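Local coordinates for protein transcriptional regulator, LacI family (Burkholderia phymatum, PDB 2RGY) that probably regulates transcription as a dimeric LacI-family regulator, its periplasmic-binding-protein-like core presumably sensing a sugar or similar small effector, at residues Leu13-Phe18 with Val41-Gly46; Leu27-Leu32 with Leu247-Val252; Val71-His76 with Met93-Arg98. All blocks are in the same frame, centred on the assembly; numbering follows the deposited sequence.

Contact 1: Leu13-Phe18 with Val41-Gly46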
ATOM      1  N   LEU A  13      -1.518  17.704  -3.330  1.00 16.95           N
ATOM      2  CA  LEU A  13      -1.622  16.810  -2.183  1.00 17.49           C
ATOM      3  C   LEU A  13      -0.268  16.272  -1.736  1.00 15.70           C
ATOM      4  O   LEU A  13       0.457  15.669  -2.525  1.00 15.18           O
ATOM      5  CB  LEU A  13      -2.529  15.621  -2.513  1.00 16.73           C
ATOM      6  CG  LEU A  13      -2.473  14.443  -1.530  1.00 17.23           C
ATOM      7  CD1 LEU A  13      -2.927  14.879  -0.144  1.00 17.13           C
ATOM      8  CD2 LEU A  13      -3.362  13.317  -2.045  1.00 20.56           C
ATOM      9  N   PHE A  14       0.075  16.491  -0.474  1.00 15.75           N
ATOM     10  CA  PHE A  14       1.328  15.962   0.037  1.00 16.65           C
ATOM     11  C   PHE A  14       1.069  14.826   1.022  1.00 16.83           C
ATOM     12  O   PHE A  14       0.250  14.952   1.932  1.00 16.88           O
ATOM     13  CB  PHE A  14       2.150  17.018   0.765  1.00 14.85           C
ATOM     14  CG  PHE A  14       3.364  16.450   1.447  1.00 17.37           C
ATOM     15  CD1 PHE A  14       4.533  16.217   0.726  1.00 15.80           C
ATOM     16  CD2 PHE A  14       3.319  16.087   2.799  1.00 17.34           C
ATOM     17  CE1 PHE A  14       5.653  15.627   1.338  1.00 17.33           C
ATOM     18  CE2 PHE A  14       4.428  15.497   3.425  1.00 17.88           C
ATOM     19  CZ  PHE A  14       5.600  15.266   2.690  1.00 15.70           C
ATOM     20  N   VAL A  15       1.770  13.719   0.822  1.00 17.27           N
ATOM     21  CA  VAL A  15       1.687  12.570   1.706  1.00 18.52           C
ATOM     22  C   VAL A  15       3.148  12.179   1.928  1.00 19.73           C
ATOM     23  O   VAL A  15       3.965  12.237   1.001  1.00 19.88           O
ATOM     24  CB  VAL A  15       0.916  11.391   1.073  1.00 17.73           C
ATOM     25  CG1 VAL A  15      -0.545  11.757   0.905  1.00 20.69           C
ATOM     26  CG2 VAL A  15       1.532  11.023  -0.267  1.00 18.99           C
ATOM     27  N   PRO A  16       3.502  11.800   3.159  1.00 20.72           N
ATOM     28  CA  PRO A  16       4.887  11.418   3.452  1.00 22.35           C
ATOM     29  C   PRO A  16       5.390  10.177   2.722  1.00 23.62           C
ATOM     30  O   PRO A  16       6.596   9.925   2.697  1.00 25.35           O
ATOM     31  CB  PRO A  16       4.883  11.249   4.965  1.00 21.51           C
ATOM     32  CG  PRO A  16       3.472  10.821   5.253  1.00 23.29           C
ATOM     33  CD  PRO A  16       2.661  11.717   4.365  1.00 20.84           C
ATOM     34  N   THR A  17       4.476   9.414   2.122  1.00 23.16           N
ATOM     35  CA  THR A  17       4.842   8.195   1.392  1.00 23.94           C
ATOM     36  C   THR A  17       3.614   7.613   0.689  1.00 23.13           C
ATOM     37  O   THR A  17       2.489   7.846   1.119  1.00 23.66           O
ATOM     38  CB  THR A  17       5.432   7.133   2.362  1.00 26.17           C
ATOM     39  OG1 THR A  17       5.909   6.001   1.622  1.00 27.84           O
ATOM     40  CG2 THR A  17       4.375   6.676   3.360  1.00 27.46           C
ATOM     41  N   PHE A  18       3.830   6.885  -0.404  1.00 22.28           N
ATOM     42  CA  PHE A  18       2.731   6.273  -1.151  1.00 23.73           C
ATOM     43  C   PHE A  18       2.378   4.900  -0.598  1.00 25.32           C
ATOM     44  O   PHE A  18       1.400   4.291  -1.027  1.00 25.76           O
ATOM     45  CB  PHE A  18       3.105   6.104  -2.625  1.00 24.70           C
ATOM     46  CG  PHE A  18       3.221   7.392  -3.379  1.00 25.17           C
ATOM     47  CD1 PHE A  18       2.079   8.111  -3.732  1.00 26.85           C
ATOM     48  CD2 PHE A  18       4.474   7.877  -3.761  1.00 26.22           C
ATOM     49  CE1 PHE A  18       2.176   9.307  -4.463  1.00 28.33           C
ATOM     50  CE2 PHE A  18       4.598   9.071  -4.493  1.00 27.88           C
ATOM     51  CZ  PHE A  18       3.442   9.792  -4.848  1.00 28.79           C
ATOM     52  N   VAL A  41      -5.631  16.057  -9.386  1.00 17.46           N
ATOM     53  CA  VAL A  41      -4.797  16.117  -8.206  1.00 17.89           C
ATOM     54  C   VAL A  41      -3.341  15.854  -8.576  1.00 17.55           C
ATOM     55  O   VAL A  41      -3.028  14.927  -9.325  1.00 17.69           O
ATOM     56  CB  VAL A  41      -5.233  15.072  -7.170  1.00 20.44           C
ATOM     57  CG1 VAL A  41      -5.148  13.691  -7.780  1.00 23.18           C
ATOM     58  CG2 VAL A  41      -4.365  15.160  -5.928  1.00 19.27           C
ATOM     59  N   VAL A  42      -2.461  16.703  -8.070  1.00 16.97           N
ATOM     60  CA  VAL A  42      -1.038  16.547  -8.279  1.00 17.23           C
ATOM     61  C   VAL A  42      -0.542  16.052  -6.930  1.00 17.68           C
ATOM     62  O   VAL A  42      -0.829  16.667  -5.902  1.00 18.11           O
ATOM     63  CB  VAL A  42      -0.356  17.884  -8.607  1.00 18.29           C
ATOM     64  CG1 VAL A  42       1.149  17.767  -8.378  1.00 18.04           C
ATOM     65  CG2 VAL A  42      -0.632  18.255 -10.055  1.00 19.51           C
ATOM     66  N   VAL A  43       0.173  14.934  -6.926  1.00 16.59           N
ATOM     67  CA  VAL A  43       0.680  14.389  -5.677  1.00 20.04           C
ATOM     68  C   VAL A  43       2.175  14.609  -5.543  1.00 20.71           C
ATOM     69  O   VAL A  43       2.913  14.626  -6.534  1.00 19.93           O
ATOM     70  CB  VAL A  43       0.402  12.872  -5.555  1.00 21.77           C
ATOM     71  CG1 VAL A  43       0.860  12.365  -4.182  1.00 24.92           C
ATOM     72  CG2 VAL A  43      -1.076  12.600  -5.745  1.00 24.05           C
ATOM     73  N   ALA A  44       2.609  14.782  -4.302  1.00 21.32           N
ATOM     74  CA  ALA A  44       4.012  14.983  -4.008  1.00 21.94           C
ATOM     75  C   ALA A  44       4.327  14.290  -2.685  1.00 21.59           C
ATOM     76  O   ALA A  44       3.505  14.289  -1.770  1.00 21.39           O
ATOM     77  CB  ALA A  44       4.310  16.462  -3.911  1.00 22.12           C
ATOM     78  N   THR A  45       5.500  13.677  -2.601  1.00 21.93           N
ATOM     79  CA  THR A  45       5.926  13.010  -1.382  1.00 22.65           C
ATOM     80  C   THR A  45       7.359  13.430  -1.089  1.00 23.72           C
ATOM     81  O   THR A  45       7.979  14.131  -1.890  1.00 22.25           O
ATOM     82  CB  THR A  45       5.856  11.480  -1.513  1.00 25.16           C
ATOM     83  OG1 THR A  45       6.142  10.893  -0.235  1.00 30.13           O
ATOM     84  CG2 THR A  45       6.866  10.970  -2.545  1.00 24.02           C
ATOM     85  N   GLY A  46       7.885  13.018   0.059  1.00 22.82           N
ATOM     86  CA  GLY A  46       9.244  13.396   0.408  1.00 25.62           C
ATOM     87  C   GLY A  46      10.318  12.766  -0.462  1.00 26.60           C
ATOM     88  O   GLY A  46      10.371  11.541  -0.591  1.00 26.64           O
TER
HETATM   89  O   HOH W   1       8.789   9.393   0.990  1.00 35.44           O

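Contact 2: Leu27-Leu32 with Leu247-Val252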
ATOM      1  N   LEU A  27      -5.136   9.180  -0.663  1.00 17.52           N
ATOM      2  CA  LEU A  27      -4.943   9.448  -2.084  1.00 18.28           C
ATOM      3  C   LEU A  27      -6.227   9.149  -2.849  1.00 18.76           C
ATOM      4  O   LEU A  27      -6.663   9.938  -3.691  1.00 17.06           O
ATOM      5  CB  LEU A  27      -3.817   8.576  -2.655  1.00 21.61           C
ATOM      6  CG  LEU A  27      -2.443   8.648  -1.982  1.00 23.53           C
ATOM      7  CD1 LEU A  27      -1.527   7.629  -2.618  1.00 25.15           C
ATOM      8  CD2 LEU A  27      -1.867  10.051  -2.114  1.00 24.03           C
ATOM      9  N   LYS A  28      -6.831   8.001  -2.560  1.00 17.26           N
ATOM     10  CA  LYS A  28      -8.050   7.609  -3.250  1.00 18.63           C
ATOM     11  C   LYS A  28      -9.181   8.613  -3.051  1.00 18.35           C
ATOM     12  O   LYS A  28      -9.777   9.061  -4.024  1.00 18.28           O
ATOM     13  CB  LYS A  28      -8.496   6.216  -2.792  1.00 20.52           C
ATOM     14  CG  LYS A  28      -9.787   5.709  -3.441  1.00 23.65           C
ATOM     15  CD  LYS A  28     -10.155   4.321  -2.890  1.00 28.86           C
ATOM     16  CE  LYS A  28     -11.549   3.862  -3.338  1.00 33.16           C
ATOM     17  NZ  LYS A  28     -11.969   2.573  -2.669  1.00 33.23           N
ATOM     18  N   GLN A  29      -9.473   8.961  -1.800  1.00 18.37           N
ATOM     19  CA  GLN A  29     -10.541   9.915  -1.503  1.00 19.27           C
ATOM     20  C   GLN A  29     -10.293  11.295  -2.098  1.00 17.97           C
ATOM     21  O   GLN A  29     -11.227  11.952  -2.534  1.00 17.73           O
ATOM     22  CB  GLN A  29     -10.743  10.074   0.003  1.00 19.49           C
ATOM     23  CG  GLN A  29     -11.469   8.929   0.663  1.00 25.62           C
ATOM     24  CD  GLN A  29     -12.767   8.585  -0.038  1.00 23.80           C
ATOM     25  OE1 GLN A  29     -13.603   9.449  -0.296  1.00 25.93           O
ATOM     26  NE2 GLN A  29     -12.937   7.316  -0.352  1.00 28.32           N
ATOM     27  N   THR A  30      -9.041  11.744  -2.096  1.00 17.32           N
ATOM     28  CA  THR A  30      -8.733  13.054  -2.654  1.00 18.20           C
ATOM     29  C   THR A  30      -9.010  13.006  -4.159  1.00 18.86           C
ATOM     30  O   THR A  30      -9.689  13.876  -4.699  1.00 20.60           O
ATOM     31  CB  THR A  30      -7.255  13.446  -2.407  1.00 20.16           C
ATOM     32  OG1 THR A  30      -6.965  13.384  -1.004  1.00 17.87           O
ATOM     33  CG2 THR A  30      -6.991  14.864  -2.901  1.00 20.29           C
ATOM     34  N   ASP A  31      -8.494  11.979  -4.828  1.00 20.46           N
ATOM     35  CA  ASP A  31      -8.692  11.806  -6.270  1.00 22.33           C
ATOM     36  C   ASP A  31     -10.185  11.764  -6.594  1.00 21.82           C
ATOM     37  O   ASP A  31     -10.648  12.397  -7.541  1.00 23.65           O
ATOM     38  CB  ASP A  31      -8.008  10.506  -6.736  1.00 24.47           C
ATOM     39  CG  ASP A  31      -8.282  10.178  -8.207  1.00 27.46           C
ATOM     40  OD1 ASP A  31      -8.206  11.091  -9.057  1.00 27.73           O
ATOM     41  OD2 ASP A  31      -8.554   8.994  -8.521  1.00 30.43           O
ATOM     42  N   LEU A  32     -10.921  11.027  -5.772  1.00 21.90           N
ATOM     43  CA  LEU A  32     -12.361  10.840  -5.912  1.00 22.85           C
ATOM     44  C   LEU A  32     -13.164  12.140  -5.852  1.00 21.71           C
ATOM     45  O   LEU A  32     -13.957  12.433  -6.751  1.00 20.37           O
ATOM     46  CB  LEU A  32     -12.834   9.884  -4.814  1.00 25.97           C
ATOM     47  CG  LEU A  32     -13.873   8.809  -5.123  1.00 29.40           C
ATOM     48  CD1 LEU A  32     -13.545   8.145  -6.448  1.00 30.49           C
ATOM     49  CD2 LEU A  32     -13.886   7.766  -3.992  1.00 30.29           C
ATOM     50  N   LEU A 247     -12.938  11.542   7.151  1.00 22.31           N
ATOM     51  CA  LEU A 247     -12.291  12.812   7.453  1.00 21.95           C
ATOM     52  C   LEU A 247     -11.629  13.387   6.206  1.00 20.46           C
ATOM     53  O   LEU A 247     -11.673  14.597   5.977  1.00 20.66           O
ATOM     54  CB  LEU A 247     -11.269  12.640   8.584  1.00 24.21           C
ATOM     55  CG  LEU A 247     -11.893  12.501   9.985  1.00 28.68           C
ATOM     56  CD1 LEU A 247     -10.828  12.135  11.010  1.00 28.19           C
ATOM     57  CD2 LEU A 247     -12.583  13.810  10.375  1.00 28.61           C
ATOM     58  N   THR A 248     -11.042  12.523   5.388  1.00 18.35           N
ATOM     59  CA  THR A 248     -10.393  12.974   4.164  1.00 18.80           C
ATOM     60  C   THR A 248     -11.456  13.525   3.208  1.00 18.41           C
ATOM     61  O   THR A 248     -11.301  14.598   2.634  1.00 18.42           O
ATOM     62  CB  THR A 248      -9.634  11.827   3.452  1.00 18.57           C
ATOM     63  OG1 THR A 248      -8.614  11.306   4.312  1.00 18.07           O
ATOM     64  CG2 THR A 248      -8.991  12.338   2.182  1.00 18.51           C
ATOM     65  N   GLN A 249     -12.537  12.782   3.037  1.00 18.12           N
ATOM     66  CA  GLN A 249     -13.605  13.211   2.159  1.00 19.28           C
ATOM     67  C   GLN A 249     -14.085  14.606   2.562  1.00 18.15           C
ATOM     68  O   GLN A 249     -14.242  15.489   1.720  1.00 18.81           O
ATOM     69  CB  GLN A 249     -14.756  12.201   2.225  1.00 19.96           C
ATOM     70  CG  GLN A 249     -15.990  12.615   1.462  1.00 24.50           C
ATOM     71  CD  GLN A 249     -17.069  11.561   1.520  1.00 26.43           C
ATOM     72  OE1 GLN A 249     -17.529  11.176   2.601  1.00 29.14           O
ATOM     73  NE2 GLN A 249     -17.479  11.082   0.360  1.00 30.18           N
ATOM     74  N   ASN A 250     -14.297  14.806   3.856  1.00 16.34           N
ATOM     75  CA  ASN A 250     -14.756  16.090   4.354  1.00 16.98           C
ATOM     76  C   ASN A 250     -13.679  17.182   4.314  1.00 17.74           C
ATOM     77  O   ASN A 250     -13.980  18.352   4.054  1.00 17.66           O
ATOM     78  CB  ASN A 250     -15.321  15.911   5.767  1.00 16.84           C
ATOM     79  CG  ASN A 250     -16.720  15.306   5.754  1.00 17.84           C
ATOM     80  OD1 ASN A 250     -17.707  16.018   5.554  1.00 18.90           O
ATOM     81  ND2 ASN A 250     -16.808  13.991   5.939  1.00 15.45           N
ATOM     82  N   ALA A 251     -12.428  16.808   4.554  1.00 16.12           N
ATOM     83  CA  ALA A 251     -11.341  17.773   4.509  1.00 16.50           C
ATOM     84  C   ALA A 251     -11.205  18.283   3.075  1.00 17.27           C
ATOM     85  O   ALA A 251     -11.059  19.477   2.843  1.00 17.10           O
ATOM     86  CB  ALA A 251     -10.031  17.117   4.955  1.00 17.27           C
ATOM     87  N   VAL A 252     -11.277  17.371   2.111  1.00 16.60           N
ATOM     88  CA  VAL A 252     -11.155  17.747   0.712  1.00 15.96           C
ATOM     89  C   VAL A 252     -12.382  18.515   0.215  1.00 17.52           C
ATOM     90  O   VAL A 252     -12.252  19.427  -0.591  1.00 16.65           O
ATOM     91  CB  VAL A 252     -10.900  16.511  -0.171  1.00 15.06           C
ATOM     92  CG1 VAL A 252     -10.854  16.912  -1.630  1.00 16.21           C
ATOM     93  CG2 VAL A 252      -9.573  15.867   0.226  1.00 16.69           C
TER

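Contact 3: Val71-His76 with Met93-Arg98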
ATOM      1  N   VAL A  71      -4.161  23.229  -1.462  1.00 15.83           N
ATOM      2  CA  VAL A  71      -3.200  22.198  -1.114  1.00 16.75           C
ATOM      3  C   VAL A  71      -3.639  21.396   0.107  1.00 16.84           C
ATOM      4  O   VAL A  71      -3.992  21.969   1.146  1.00 16.99           O
ATOM      5  CB  VAL A  71      -1.812  22.806  -0.833  1.00 17.38           C
ATOM      6  CG1 VAL A  71      -0.821  21.696  -0.519  1.00 19.88           C
ATOM      7  CG2 VAL A  71      -1.350  23.617  -2.027  1.00 16.74           C
ATOM      8  N   VAL A  72      -3.638  20.073  -0.038  1.00 14.63           N
ATOM      9  CA  VAL A  72      -4.004  19.172   1.048  1.00 14.56           C
ATOM     10  C   VAL A  72      -2.697  18.658   1.636  1.00 15.31           C
ATOM     11  O   VAL A  72      -1.830  18.162   0.917  1.00 17.58           O
ATOM     12  CB  VAL A  72      -4.836  17.972   0.547  1.00 14.36           C
ATOM     13  CG1 VAL A  72      -5.176  17.065   1.712  1.00 12.73           C
ATOM     14  CG2 VAL A  72      -6.114  18.463  -0.133  1.00 13.51           C
ATOM     15  N   VAL A  73      -2.555  18.760   2.947  1.00 15.29           N
ATOM     16  CA  VAL A  73      -1.314  18.339   3.567  1.00 17.52           C
ATOM     17  C   VAL A  73      -1.443  17.453   4.788  1.00 15.98           C
ATOM     18  O   VAL A  73      -2.221  17.740   5.688  1.00 16.60           O
ATOM     19  CB  VAL A  73      -0.469  19.580   3.961  1.00 16.50           C
ATOM     20  CG1 VAL A  73       0.793  19.154   4.678  1.00 18.39           C
ATOM     21  CG2 VAL A  73      -0.141  20.390   2.728  1.00 17.20           C
ATOM     22  N   ILE A  74      -0.687  16.358   4.794  1.00 18.66           N
ATOM     23  CA  ILE A  74      -0.650  15.462   5.942  1.00 19.51           C
ATOM     24  C   ILE A  74       0.803  15.086   6.177  1.00 20.92           C
ATOM     25  O   ILE A  74       1.485  14.602   5.278  1.00 20.49           O
ATOM     26  CB  ILE A  74      -1.486  14.170   5.753  1.00 19.66           C
ATOM     27  CG1 ILE A  74      -1.340  13.281   6.995  1.00 21.48           C
ATOM     28  CG2 ILE A  74      -1.048  13.415   4.526  1.00 18.44           C
ATOM     29  CD1 ILE A  74      -2.258  12.066   6.999  1.00 22.28           C
ATOM     30  N   SER A  75       1.277  15.338   7.390  1.00 22.12           N
ATOM     31  CA  SER A  75       2.649  15.032   7.756  1.00 23.61           C
ATOM     32  C   SER A  75       2.803  15.180   9.253  1.00 23.44           C
ATOM     33  O   SER A  75       2.310  16.139   9.841  1.00 23.78           O
ATOM     34  CB  SER A  75       3.614  15.986   7.049  1.00 24.94           C
ATOM     35  OG  SER A  75       4.920  15.921   7.610  1.00 26.65           O
ATOM     36  N   HIS A  76       3.475  14.219   9.873  1.00 25.98           N
ATOM     37  CA  HIS A  76       3.704  14.287  11.303  1.00 26.56           C
ATOM     38  C   HIS A  76       5.148  14.697  11.560  1.00 25.60           C
ATOM     39  O   HIS A  76       5.600  14.707  12.704  1.00 25.63           O
ATOM     40  CB  HIS A  76       3.407  12.934  11.952  1.00 29.28           C
ATOM     41  CG  HIS A  76       4.299  11.829  11.477  1.00 31.77           C
ATOM     42  ND1 HIS A  76       5.661  11.831  11.702  1.00 32.99           N
ATOM     43  CD2 HIS A  76       4.028  10.693  10.798  1.00 32.57           C
ATOM     44  CE1 HIS A  76       6.187  10.735  11.182  1.00 33.00           C
ATOM     45  NE2 HIS A  76       5.220  10.028  10.628  1.00 33.56           N
HETATM   46  N   MSE A  93      -5.366  25.957   2.085  1.00 21.99           N
HETATM   47  CA  MSE A  93      -4.772  24.689   2.495  1.00 21.48           C
HETATM   48  C   MSE A  93      -5.647  24.012   3.533  1.00 19.02           C
HETATM   49  O   MSE A  93      -6.387  24.670   4.254  1.00 18.82           O
HETATM   50  CB  MSE A  93      -3.419  24.914   3.171  1.00 21.06           C
HETATM   51  CG  MSE A  93      -2.241  25.218   2.269  1.00 28.71           C
HETATM   52 SE   MSE A  93      -0.738  25.366   3.292  1.00 26.95          SE
HETATM   53  CE  MSE A  93      -0.303  23.776   3.537  1.00 27.29           C
ATOM     54  N   VAL A  94      -5.534  22.693   3.619  1.00 17.09           N
ATOM     55  CA  VAL A  94      -6.258  21.937   4.625  1.00 16.49           C
ATOM     56  C   VAL A  94      -5.247  20.942   5.209  1.00 18.69           C
ATOM     57  O   VAL A  94      -4.410  20.391   4.484  1.00 17.83           O
ATOM     58  CB  VAL A  94      -7.497  21.203   4.035  1.00 16.11           C
ATOM     59  CG1 VAL A  94      -7.076  20.116   3.062  1.00 13.95           C
ATOM     60  CG2 VAL A  94      -8.331  20.616   5.167  1.00 15.70           C
ATOM     61  N   PHE A  95      -5.315  20.734   6.520  1.00 18.39           N
ATOM     62  CA  PHE A  95      -4.398  19.842   7.216  1.00 19.72           C
ATOM     63  C   PHE A  95      -5.113  18.622   7.785  1.00 20.42           C
ATOM     64  O   PHE A  95      -6.104  18.755   8.492  1.00 20.79           O
ATOM     65  CB  PHE A  95      -3.718  20.600   8.352  1.00 20.69           C
ATOM     66  CG  PHE A  95      -2.969  21.808   7.898  1.00 22.86           C
ATOM     67  CD1 PHE A  95      -1.823  21.677   7.112  1.00 24.50           C
ATOM     68  CD2 PHE A  95      -3.420  23.083   8.228  1.00 24.78           C
ATOM     69  CE1 PHE A  95      -1.129  22.801   6.657  1.00 25.59           C
ATOM     70  CE2 PHE A  95      -2.741  24.220   7.781  1.00 26.62           C
ATOM     71  CZ  PHE A  95      -1.588  24.078   6.990  1.00 25.97           C
ATOM     72  N   LEU A  96      -4.599  17.434   7.487  1.00 20.87           N
ATOM     73  CA  LEU A  96      -5.199  16.201   7.978  1.00 20.88           C
ATOM     74  C   LEU A  96      -4.387  15.619   9.140  1.00 22.06           C
ATOM     75  O   LEU A  96      -3.168  15.783   9.206  1.00 20.40           O
ATOM     76  CB  LEU A  96      -5.258  15.159   6.860  1.00 20.59           C
ATOM     77  CG  LEU A  96      -5.515  15.645   5.432  1.00 22.16           C
ATOM     78  CD1 LEU A  96      -5.351  14.477   4.461  1.00 22.63           C
ATOM     79  CD2 LEU A  96      -6.891  16.255   5.335  1.00 20.09           C
ATOM     80  N   ASN A  97      -5.081  14.944  10.050  1.00 22.80           N
ATOM     81  CA  ASN A  97      -4.470  14.279  11.203  1.00 25.22           C
ATOM     82  C   ASN A  97      -3.653  15.107  12.200  1.00 26.24           C
ATOM     83  O   ASN A  97      -2.868  14.546  12.969  1.00 26.65           O
ATOM     84  CB  ASN A  97      -3.622  13.100  10.717  1.00 25.90           C
ATOM     85  CG  ASN A  97      -3.618  11.940  11.700  1.00 27.75           C
ATOM     86  OD1 ASN A  97      -4.658  11.578  12.259  1.00 24.89           O
ATOM     87  ND2 ASN A  97      -2.447  11.335  11.896  1.00 28.66           N
ATOM     88  N   ARG A  98      -3.808  16.427  12.177  1.00 27.07           N
ATOM     89  CA  ARG A  98      -3.131  17.295  13.144  1.00 27.73           C
ATOM     90  C   ARG A  98      -3.865  18.621  13.235  1.00 27.75           C
ATOM     91  O   ARG A  98      -4.528  19.040  12.290  1.00 26.52           O
ATOM     92  CB  ARG A  98      -1.651  17.520  12.803  1.00 27.17           C
ATOM     93  CG  ARG A  98      -1.351  18.258  11.533  1.00 26.08           C
ATOM     94  CD  ARG A  98       0.151  18.221  11.312  1.00 26.20           C
ATOM     95  NE  ARG A  98       0.875  18.933  12.359  1.00 25.07           N
ATOM     96  CZ  ARG A  98       2.174  18.792  12.602  1.00 26.50           C
ATOM     97  NH1 ARG A  98       2.901  17.952  11.881  1.00 23.59           N
ATOM     98  NH2 ARG A  98       2.751  19.516  13.558  1.00 26.35           N
TER

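Contact 1: Leu13-Phe18 with Val41-Gly46
A chi1 of -174° sets T45 OG1 anti to its own backbone N, toward V15 O, and leaves CG2 between N and the carbonyl carbon. T45 OG1 donates to V15 O at 2.8 Å, standing 23° out of the carbonyl plane, while its CG2 lies obliquely to the F18 ring, 3.5 Å from F18 CE2. F18 has CG anti to its carbonyl carbon (chi1 -69°), and its ring reaches V43, CE1 meeting V43 CG1 tip to tip at 3.3 Å. L27 of the second subunit packs on the same ring.

Behind the turn the backbones pair in parallel: V42 O receives L13 N, L13 O receives A44 N at 2.9 Å, and A44 O receives V15 N at 3.2 Å. L13 CB rests on V41 CG2 at 3.9 Å, on the sheet face that also carries V43. On the other face the F14 ring lies obliquely beside the start of the G46 loop, CE1 3.7 Å from G46 N, with helix 52-65 packed against it. A water donates to both P16 O and G46 O, tying the two loops together.

V41, V42 and V43 also pair antiparallel with a strand of the second subunit, which continues the sheet across the dimer. The arrangement is the first beta-alpha-beta unit, strand 10-14, helix 21-36 and strand 40-44, of a Rossmann-like LacI-family N-terminal subdomain.

Contact 2: Leu27-Leu32 with Leu247-Val252
Q29 and T248 meet through aliphatic groups, CB of the glutamine lying 3.6 Å from CG2 of the threonine. They join two helices on one side of the N-terminal parallel sheet in this periplasmic-binding-protein-like fold. One, helix 21-36, follows the first strand; the other, helix 244-260, comes from late in the chain, which returns to this subdomain there, as the several crossovers between subdomains in this family require. The axes of the two segments approach to 8.8 Å and are inclined at 37°.

The Q29 chain bends at chi2 (-51°), and its OE1 comes 3.9 Å from Q249 CB, the two amide planes being 81° apart. T30 sits across both T248 and V252 at about a right angle, its OG1 3.8 Å from V252 CG2. The T30 oxygen, though bonded within its own helix to I26 O, thus packs against the methyls T248 CG2 and V252 CG2; T248 OG1 is bonded likewise to T244 O. T248 CG2, anti to its backbone N, is the branch that reaches Q29 and T30.

Farther out, L13 of strand 10-14 packs on T30, while A251 packs on V94 and L96 of strand 93-96. A polar link between the same helices lies one turn beyond Q29, where Q249 NE2 is hydrogen-bonded to E33 OE2.

Contact 3: Val71-His76 with Met93-Arg98
R98 NH1 is shared between two carbonyl oxygens, S75 O at 2.8 Å and L78 O of the following loop. S75 O lies at the edge of the guanidinium, 2° out of its plane, and the N-H points to it at 158°. NH2 of the same group forms a salt bridge with D80 OD1, so the guanidinium joins the end of segment 93-98 to the turn leading into helix 80-89. These several bonds probably fix its rotation.

Upstream, the chains pair as parallel strands. V71 O accepts V94 N, V94 O accepts V73 N at 2.9 Å, and V73 O accepts L96 N at 3.0 Å. With helix 80-89 between them, strands 70-73 and 93-96 form a beta-alpha-beta unit of the Rossmann-like N-terminal sheet.

The side chains divide between its two faces. V72 and V94 lie side by side, pointing the same way, with CG2 of the former 3.7 Å from CG1 of the latter; L96 CD1 approaches V72 CG1 at 3.8 Å, and helix 244-260 covers V94 and L96. On the face bearing V73, the selenomethionine M93 bends at chi3 (81°), which brings CE within 3.5 Å of V73 CG2, a tight contact. F95 CD1 approaches V73 CB on this face, while helix 80-89 packs against M93 and F95.

All three contacts belong to the N-terminal subdomain. Contacts 1 and 3 share one sheet, since strands 10-14 and 70-73 are neighbours in it: F14 N lies 2.9 Å from V72 O, a probable hydrogen bond, and the centres of contacts 1 and 3 are about 11 Å apart. The two helices of contact 2 pack against one face of that sheet. Its first helix meets contact 1 where L27 CD2 packs on L13 CD2 at 3.6 Å, and its second meets contact 3 where A251 CB approaches L96 CD2 at 3.3 Å. Along the chain, contact 3 is nested within the loop closed by contact 2. Contacts 1 and 2 both reach the second subunit, whereas contact 3 stays within its own chain.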